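Local coordinates for protein K5 lyase (Enterobacteria phage k1-5, PDB 2X3H) that probably cleaves the K5 capsular polysaccharide of its bacterial host by a lyase mechanism, as a trimeric tail spike of the phage, at residues 217-231 with 241-255. Residues are numbered along the deposited sequence; the frame is centred on the assembly and turned at random.
Sequences CVLADSSVNSLIDNV and AVELKGTASYNIVSN
I228 meets V242 and L244 across the interior between two adjoining coils of a right-handed parallel beta-helix. Its CG2 touches CG2 of V242 tip to tip at 4.0 Å, and its CD1 approaches CD2 of L244 at 4.2 Å. With CG1 beside the backbone N (chi1 -59°) and the chain then extended, the branched side chain sends methyls to both partners, as suits a buried, apolar core. Strand 218-221 runs parallel to 242-245, and 227-231 to 252-255, each pair with axes 4.7 Å apart. The bonds V218 N to A241 O and I228 N to I252 O belong to the regular hydrogen bonding of these coils.

K245 lies on the outer face of its strand. Its extended side chain crosses that of D221, the aliphatic CD lying 3.8 Å from D221 OD2, while the charged ends stay 4.6 Å apart (OD2 to NZ) and share a water; E270 forms a salt bridge with NZ. D221 OD1 accepts a hydrogen bond from S222 OG, which in turn receives T247 N at 3.2 Å. This short relay ties one coil to the type II' turn 245-248 of the next, where the positive phi of G246 favours glycine and a side chain would run into S222 OG.

N255, at the other end, places its side chain alongside that of N230, the amide planes 29° apart, and ND2 is hydrogen-bonded to S254 OG of the third subunit. V231 N bonds N255 O at 3.0 Å, fixing the backbone that carries this amide. Apolar contacts thus fill the interior, a water-mediated charge pair joins the coils outside, and polar side chains meet at the trimer interface, consistent with a trimeric tail spike whose coils also pack against those of neighbouring subunits.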
loop_
_atom_site.group_PDB
_atom_site.type_symbol
_atom_site.label_atom_id
_atom_site.label_comp_id
_atom_site.label_asym_id
_atom_site.label_seq_id
_atom_site.Cartn_x
_atom_site.Cartn_y
_atom_site.Cartn_z
ATOM N N CYS A 217 -1.080 22.955 -10.918
ATOM C CA CYS A 217 -1.556 22.303 -12.125
ATOM C C CYS A 217 -3.044 22.012 -12.010
ATOM O O CYS A 217 -3.855 22.686 -12.628
ATOM C CB CYS A 217 -0.755 21.030 -12.399
ATOM S SG CYS A 217 -1.156 20.271 -13.981
ATOM N N VAL A 218 -3.412 21.029 -11.194
ATOM C CA VAL A 218 -4.824 20.683 -11.018
ATOM C C VAL A 218 -5.244 21.091 -9.622
ATOM O O VAL A 218 -4.558 20.760 -8.663
ATOM C CB VAL A 218 -5.041 19.155 -11.120
ATOM C CG1 VAL A 218 -6.505 18.752 -10.786
ATOM C CG2 VAL A 218 -4.645 18.632 -12.494
ATOM N N LEU A 219 -6.377 21.775 -9.510
ATOM C CA LEU A 219 -6.947 22.112 -8.209
ATOM C C LEU A 219 -8.392 21.646 -8.151
ATOM O O LEU A 219 -9.199 22.033 -9.009
ATOM C CB LEU A 219 -6.897 23.625 -7.972
ATOM C CG LEU A 219 -7.822 24.119 -6.851
ATOM C CD1 LEU A 219 -7.462 23.452 -5.527
ATOM C CD2 LEU A 219 -7.738 25.633 -6.726
ATOM N N ALA A 220 -8.710 20.801 -7.165
ATOM C CA ALA A 220 -10.095 20.415 -6.879
ATOM C C ALA A 220 -10.508 21.074 -5.571
ATOM O O ALA A 220 -10.145 20.609 -4.483
ATOM C CB ALA A 220 -10.242 18.893 -6.799
ATOM N N ASP A 221 -11.235 22.186 -5.687
ATOM C CA ASP A 221 -11.677 22.945 -4.521
ATOM C C ASP A 221 -13.040 22.439 -4.082
ATOM O O ASP A 221 -14.040 22.645 -4.780
ATOM C CB ASP A 221 -11.752 24.438 -4.863
ATOM C CG ASP A 221 -12.170 25.302 -3.679
ATOM O OD1 ASP A 221 -12.687 24.767 -2.678
ATOM O OD2 ASP A 221 -11.982 26.540 -3.751
ATOM N N SER A 222 -13.065 21.752 -2.938
ATOM C CA SER A 222 -14.312 21.333 -2.310
ATOM C C SER A 222 -15.113 20.306 -3.124
ATOM O O SER A 222 -16.329 20.218 -3.006
ATOM C CB SER A 222 -15.164 22.559 -1.942
ATOM O OG SER A 222 -14.429 23.427 -1.084
ATOM N N SER A 223 -14.432 19.516 -3.950
ATOM C CA SER A 223 -15.131 18.485 -4.711
ATOM C C SER A 223 -15.420 17.274 -3.832
ATOM O O SER A 223 -14.774 17.061 -2.796
ATOM C CB SER A 223 -14.301 18.039 -5.912
ATOM O OG SER A 223 -13.078 17.463 -5.458
ATOM N N VAL A 224 -16.380 16.473 -4.276
ATOM C CA VAL A 224 -16.683 15.203 -3.630
ATOM C C VAL A 224 -16.797 14.098 -4.680
ATOM O O VAL A 224 -17.083 14.371 -5.861
ATOM C CB VAL A 224 -17.988 15.282 -2.788
ATOM C CG1 VAL A 224 -17.835 16.282 -1.648
ATOM C CG2 VAL A 224 -19.193 15.640 -3.664
ATOM N N ASN A 225 -16.573 12.847 -4.256
ATOM C CA ASN A 225 -16.754 11.675 -5.130
ATOM C C ASN A 225 -16.060 11.834 -6.479
ATOM O O ASN A 225 -16.630 11.485 -7.501
ATOM C CB ASN A 225 -18.248 11.377 -5.367
ATOM C CG ASN A 225 -19.044 11.321 -4.071
ATOM O OD1 ASN A 225 -20.106 11.961 -3.937
ATOM N ND2 ASN A 225 -18.534 10.578 -3.106
ATOM N N SER A 226 -14.826 12.329 -6.472
ATOM C CA SER A 226 -14.118 12.587 -7.719
ATOM C C SER A 226 -12.795 11.854 -7.783
ATOM O O SER A 226 -12.207 11.526 -6.744
ATOM C CB SER A 226 -13.894 14.089 -7.894
ATOM O OG SER A 226 -15.130 14.780 -8.063
ATOM N N LEU A 227 -12.349 11.588 -9.009
ATOM C CA LEU A 227 -11.117 10.833 -9.258
ATOM C C LEU A 227 -10.130 11.705 -10.014
ATOM O O LEU A 227 -10.496 12.317 -11.012
ATOM C CB LEU A 227 -11.415 9.575 -10.098
ATOM C CG LEU A 227 -12.350 8.520 -9.488
ATOM C CD1 LEU A 227 -12.763 7.505 -10.510
ATOM C CD2 LEU A 227 -11.674 7.823 -8.297
ATOM N N ILE A 228 -8.892 11.771 -9.539
ATOM C CA ILE A 228 -7.814 12.469 -10.247
ATOM C C ILE A 228 -6.683 11.456 -10.396
ATOM O O ILE A 228 -6.156 10.993 -9.386
ATOM C CB ILE A 228 -7.338 13.688 -9.441
ATOM C CG1 ILE A 228 -8.508 14.653 -9.223
ATOM C CG2 ILE A 228 -6.130 14.380 -10.114
ATOM C CD1 ILE A 228 -8.167 15.811 -8.288
ATOM N N ASP A 229 -6.327 11.097 -11.636
ATOM C CA ASP A 229 -5.473 9.913 -11.893
ATOM C C ASP A 229 -4.511 10.210 -13.044
ATOM O O ASP A 229 -4.914 10.774 -14.061
ATOM C CB ASP A 229 -6.380 8.705 -12.255
ATOM C CG ASP A 229 -5.632 7.362 -12.308
ATOM O OD1 ASP A 229 -4.602 7.188 -11.614
ATOM O OD2 ASP A 229 -6.100 6.461 -13.058
ATOM N N ASN A 230 -3.239 9.849 -12.878
ATOM C CA ASN A 230 -2.274 9.937 -13.981
ATOM C C ASN A 230 -1.987 11.390 -14.394
ATOM O O ASN A 230 -2.380 11.832 -15.486
ATOM C CB ASN A 230 -2.750 9.095 -15.190
ATOM C CG ASN A 230 -2.683 7.575 -14.931
ATOM O OD1 ASN A 230 -3.531 6.805 -15.409
ATOM N ND2 ASN A 230 -1.675 7.149 -14.189
ATOM N N VAL A 231 -1.289 12.117 -13.519
ATOM C CA VAL A 231 -0.918 13.526 -13.744
ATOM C C VAL A 231 0.603 13.648 -13.785
ATOM O O VAL A 231 1.297 13.049 -12.960
ATOM C CB VAL A 231 -1.456 14.420 -12.608
ATOM C CG1 VAL A 231 -1.021 15.871 -12.787
ATOM C CG2 VAL A 231 -2.974 14.312 -12.537
ATOM N N ALA A 241 1.402 19.783 -8.247
ATOM C CA ALA A 241 0.755 19.007 -9.301
ATOM C C ALA A 241 -0.749 18.844 -9.063
ATOM O O ALA A 241 -1.542 19.011 -9.982
ATOM C CB ALA A 241 1.428 17.633 -9.450
ATOM N N VAL A 242 -1.128 18.503 -7.828
ATOM C CA VAL A 242 -2.534 18.346 -7.472
ATOM C C VAL A 242 -2.790 18.969 -6.112
ATOM O O VAL A 242 -2.186 18.560 -5.119
ATOM C CB VAL A 242 -2.962 16.854 -7.409
ATOM C CG1 VAL A 242 -4.419 16.736 -6.924
ATOM C CG2 VAL A 242 -2.806 16.188 -8.776
ATOM N N GLU A 243 -3.686 19.952 -6.067
ATOM C CA GLU A 243 -4.185 20.471 -4.790
ATOM C C GLU A 243 -5.647 20.058 -4.549
ATOM O O GLU A 243 -6.488 20.194 -5.448
ATOM C CB GLU A 243 -4.074 22.011 -4.713
ATOM C CG GLU A 243 -4.748 22.511 -3.428
ATOM C CD GLU A 243 -4.660 24.010 -3.142
ATOM O OE1 GLU A 243 -4.513 24.832 -4.074
ATOM O OE2 GLU A 243 -4.781 24.364 -1.941
ATOM N N LEU A 244 -5.933 19.540 -3.349
ATOM C CA LEU A 244 -7.299 19.421 -2.846
ATOM C C LEU A 244 -7.469 20.575 -1.865
ATOM O O LEU A 244 -6.575 20.846 -1.062
ATOM C CB LEU A 244 -7.502 18.095 -2.109
ATOM C CG LEU A 244 -7.351 16.810 -2.923
ATOM C CD1 LEU A 244 -7.557 15.593 -2.013
ATOM C CD2 LEU A 244 -8.288 16.765 -4.152
ATOM N N LYS A 245 -8.627 21.228 -1.905
ATOM C CA LYS A 245 -8.805 22.452 -1.134
ATOM C C LYS A 245 -10.155 22.511 -0.433
ATOM O O LYS A 245 -11.139 21.936 -0.904
ATOM C CB LYS A 245 -8.670 23.652 -2.075
ATOM C CG LYS A 245 -8.602 25.015 -1.410
ATOM C CD LYS A 245 -8.410 26.106 -2.477
ATOM C CE LYS A 245 -8.206 27.471 -1.839
ATOM N NZ LYS A 245 -7.895 28.492 -2.911
ATOM N N GLY A 246 -10.191 23.209 0.693
ATOM C CA GLY A 246 -11.453 23.452 1.395
ATOM C C GLY A 246 -12.103 22.184 1.900
ATOM O O GLY A 246 -11.458 21.357 2.524
ATOM N N THR A 247 -13.396 22.041 1.635
ATOM C CA THR A 247 -14.150 20.916 2.160
ATOM C C THR A 247 -14.086 19.680 1.258
ATOM O O THR A 247 -14.985 18.838 1.292
ATOM C CB THR A 247 -15.606 21.297 2.410
ATOM O OG1 THR A 247 -16.184 21.773 1.187
ATOM C CG2 THR A 247 -15.682 22.396 3.507
ATOM N N ALA A 248 -13.031 19.560 0.453
ATOM C CA ALA A 248 -12.880 18.383 -0.403
ATOM C C ALA A 248 -12.889 17.104 0.430
ATOM O O ALA A 248 -12.119 16.976 1.397
ATOM C CB ALA A 248 -11.586 18.469 -1.193
ATOM N N SER A 249 -13.748 16.160 0.042
ATOM C CA SER A 249 -13.857 14.882 0.739
ATOM C C SER A 249 -14.264 13.774 -0.234
ATOM O O SER A 249 -14.951 14.027 -1.229
ATOM C CB SER A 249 -14.901 14.968 1.863
ATOM O OG SER A 249 -14.557 15.920 2.859
ATOM N N TYR A 250 -13.859 12.541 0.058
ATOM C CA TYR A 250 -14.300 11.383 -0.723
ATOM C C TYR A 250 -13.757 11.409 -2.147
ATOM O O TYR A 250 -14.419 10.947 -3.085
ATOM C CB TYR A 250 -15.837 11.233 -0.726
ATOM C CG TYR A 250 -16.466 11.469 0.632
ATOM C CD1 TYR A 250 -16.099 10.704 1.735
ATOM C CD2 TYR A 250 -17.435 12.461 0.807
ATOM C CE1 TYR A 250 -16.670 10.940 2.996
ATOM C CE2 TYR A 250 -18.004 12.694 2.051
ATOM C CZ TYR A 250 -17.623 11.931 3.134
ATOM O OH TYR A 250 -18.204 12.192 4.365
ATOM N N ASN A 251 -12.549 11.949 -2.298
ATOM C CA ASN A 251 -11.848 11.934 -3.577
ATOM C C ASN A 251 -10.722 10.923 -3.538
ATOM O O ASN A 251 -10.209 10.619 -2.462
ATOM C CB ASN A 251 -11.267 13.324 -3.871
ATOM C CG ASN A 251 -12.318 14.416 -3.802
ATOM O OD1 ASN A 251 -12.335 15.236 -2.865
ATOM N ND2 ASN A 251 -13.204 14.425 -4.773
ATOM N N ILE A 252 -10.336 10.412 -4.706
ATOM C CA ILE A 252 -9.122 9.612 -4.833
ATOM C C ILE A 252 -8.169 10.343 -5.770
ATOM O O ILE A 252 -8.567 10.732 -6.859
ATOM C CB ILE A 252 -9.407 8.206 -5.429
ATOM C CG1 ILE A 252 -10.410 7.446 -4.546
ATOM C CG2 ILE A 252 -8.094 7.419 -5.549
ATOM C CD1 ILE A 252 -10.729 6.045 -5.038
ATOM N N VAL A 253 -6.934 10.551 -5.319
ATOM C CA VAL A 253 -5.877 11.138 -6.152
ATOM C C VAL A 253 -4.828 10.041 -6.308
ATOM O O VAL A 253 -4.381 9.478 -5.309
ATOM C CB VAL A 253 -5.221 12.343 -5.455
ATOM C CG1 VAL A 253 -4.033 12.865 -6.293
ATOM C CG2 VAL A 253 -6.257 13.449 -5.183
ATOM N N SER A 254 -4.458 9.709 -7.543
ATOM C CA SER A 254 -3.618 8.536 -7.783
ATOM C C SER A 254 -2.639 8.778 -8.922
ATOM O O SER A 254 -2.958 9.478 -9.879
ATOM C CB SER A 254 -4.482 7.317 -8.108
ATOM O OG SER A 254 -3.684 6.137 -8.133
ATOM N N ASN A 255 -1.437 8.221 -8.795
ATOM C CA ASN A 255 -0.446 8.247 -9.886
ATOM C C ASN A 255 -0.092 9.662 -10.321
ATOM O O ASN A 255 -0.342 10.075 -11.466
ATOM C CB ASN A 255 -0.943 7.440 -11.088
ATOM C CG ASN A 255 -0.850 5.943 -10.874
ATOM O OD1 ASN A 255 -0.335 5.468 -9.862
ATOM N ND2 ASN A 255 -1.352 5.189 -11.840
HETATM O O HOH W 1 -10.023 28.146 -4.800
HETATM O O HOH W 2 -17.563 19.889 -0.507
#